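Local coordinates for probable branched-chain amino acid ABC transporter, amino acid binding protein (Thermus thermophilus, PDB 3LKB) that probably serves as the solute-binding component of a branched-chain amino acid ABC transporter, holding valine in the cleft between its two lobes, at residues A[104-109]-A[127-132]. The protein carries 2 engineered substitutions. Numbering follows the deposited sequence.
Sequences ASMHIE and SEQVVA. With VAL (valine), chain C.
M106 and Q129 meet at nearly a right angle, the sulfur of one against the amide end of the other, in a case where a pocket loop and a helix touch through few side chains while the ligand lies close by. M106 SD stops 3.7 Å from Q129 NE2. Both chains run extended beyond CG, and in Q129 CG lies anti to the carbonyl carbon (chi1 -70°), which carries the amide off the helix toward the loop. That amide is already engaged: OE1 accepts from the backbone N of H231 and NE2 bonds T124, so its rotation is set and the thioether merely packs against it. Nearer the start of the helix, the CG2 methyl of I108 rests 4.0 Å from S127 OG, whose hydrogen bond goes to D162. On the loop's other side S105 touches the bound valine, its CB 3.3 Å from the ligand's CG2. S105 OG accepts from H107 N (3.2 Å, 145°), forming an ST turn, and also bonds T84. Replacing S105 with alanine removes the hydroxyl, and H107 N and T84 OG1 would probably lose this shared partner, leaving the turn freer to move beside the pocket. The loop follows strand 101-103, and its segment 104-109 faces the start of helix 126-140 in the other lobe; helix 160-170 and the C-terminal helix 376-383 both pack against I108.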
# COMPACT_ATOMS: atom_id res chain seq x y z
N ALA A 104 -2.77 -17.47 0.44
CA ALA A 104 -3.24 -16.65 -0.68
C ALA A 104 -2.65 -17.12 -2.01
O ALA A 104 -3.24 -16.94 -3.03
CB ALA A 104 -2.88 -15.19 -0.46
N SER A 105 -1.43 -17.65 -1.97
CA SER A 105 -0.81 -18.21 -3.13
C SER A 105 -1.66 -19.40 -3.58
O SER A 105 -2.04 -20.24 -2.76
CB SER A 105 0.57 -18.78 -2.77
OG SER A 105 1.05 -19.60 -3.82
N MET A 106 -1.89 -19.50 -4.88
CA MET A 106 -2.63 -20.63 -5.40
C MET A 106 -1.70 -21.55 -6.23
O MET A 106 -2.06 -22.11 -7.28
CB MET A 106 -3.81 -20.07 -6.18
CG MET A 106 -4.53 -18.83 -5.44
SD MET A 106 -5.62 -18.00 -6.56
CE MET A 106 -6.59 -17.13 -5.36
N HIS A 107 -0.47 -21.71 -5.76
CA HIS A 107 0.43 -22.47 -6.57
C HIS A 107 0.26 -23.95 -6.26
O HIS A 107 0.31 -24.34 -5.09
CB HIS A 107 1.86 -22.04 -6.35
CG HIS A 107 2.81 -22.76 -7.23
ND1 HIS A 107 4.17 -22.80 -6.99
CD2 HIS A 107 2.59 -23.51 -8.32
CE1 HIS A 107 4.76 -23.50 -7.95
NE2 HIS A 107 3.82 -23.94 -8.77
N ILE A 108 0.04 -24.77 -7.28
CA ILE A 108 -0.25 -26.19 -7.04
C ILE A 108 0.88 -26.98 -6.33
O ILE A 108 0.64 -27.93 -5.54
CB ILE A 108 -0.64 -26.89 -8.33
CG1 ILE A 108 -1.28 -28.22 -8.01
CG2 ILE A 108 0.58 -27.01 -9.29
CD1 ILE A 108 -2.68 -28.12 -7.37
N GLU A 109 2.11 -26.55 -6.61
CA GLU A 109 3.30 -27.14 -6.03
C GLU A 109 3.26 -27.18 -4.48
O GLU A 109 3.87 -28.03 -3.83
CB GLU A 109 4.55 -26.40 -6.58
CG GLU A 109 5.91 -26.92 -6.10
CD GLU A 109 6.10 -28.43 -6.34
OE1 GLU A 109 5.59 -28.95 -7.38
OE2 GLU A 109 6.76 -29.08 -5.49
N SER A 127 -2.02 -22.86 -12.12
CA SER A 127 -1.98 -23.83 -13.23
C SER A 127 -3.33 -24.20 -13.86
O SER A 127 -3.48 -24.12 -15.09
CB SER A 127 -1.26 -25.11 -12.79
OG SER A 127 0.08 -24.78 -12.53
N GLU A 128 -4.30 -24.60 -13.05
CA GLU A 128 -5.63 -24.92 -13.58
C GLU A 128 -6.21 -23.71 -14.32
O GLU A 128 -6.76 -23.84 -15.41
CB GLU A 128 -6.59 -25.39 -12.47
CG GLU A 128 -7.91 -25.94 -12.98
CD GLU A 128 -8.57 -26.97 -12.08
OE1 GLU A 128 -8.22 -27.14 -10.87
OE2 GLU A 128 -9.47 -27.65 -12.59
N GLN A 129 -6.12 -22.54 -13.68
CA GLN A 129 -6.56 -21.25 -14.22
C GLN A 129 -5.93 -21.03 -15.58
O GLN A 129 -6.64 -20.79 -16.55
CB GLN A 129 -6.18 -20.09 -13.23
CG GLN A 129 -7.02 -20.14 -11.96
CD GLN A 129 -6.49 -19.29 -10.84
OE1 GLN A 129 -5.71 -18.35 -11.04
NE2 GLN A 129 -6.88 -19.62 -9.65
N VAL A 130 -4.63 -21.11 -15.67
CA VAL A 130 -3.93 -20.87 -16.89
C VAL A 130 -4.27 -21.89 -18.00
O VAL A 130 -4.52 -21.51 -19.09
CB VAL A 130 -2.40 -20.69 -16.71
CG1 VAL A 130 -1.70 -20.86 -17.94
CG2 VAL A 130 -2.07 -19.43 -16.16
N VAL A 131 -4.30 -23.17 -17.66
CA VAL A 131 -4.77 -24.21 -18.53
C VAL A 131 -6.24 -24.03 -18.94
O VAL A 131 -6.60 -24.28 -20.03
CB VAL A 131 -4.51 -25.63 -17.91
CG1 VAL A 131 -5.07 -26.69 -18.70
CG2 VAL A 131 -3.12 -25.85 -17.65
N ALA A 132 -7.07 -23.56 -18.04
CA ALA A 132 -8.44 -23.30 -18.40
C ALA A 132 -8.54 -22.22 -19.46
O ALA A 132 -9.25 -22.37 -20.40
CB ALA A 132 -9.29 -23.00 -17.19
N VAL C . 0.84 -12.69 -5.25
CA VAL C . 0.60 -14.14 -4.87
C VAL C . 0.23 -14.35 -3.44
O VAL C . -0.96 -14.37 -3.22
CB VAL C . 1.79 -15.03 -5.11
CG1 VAL C . 2.90 -14.72 -4.24
CG2 VAL C . 1.38 -16.35 -4.87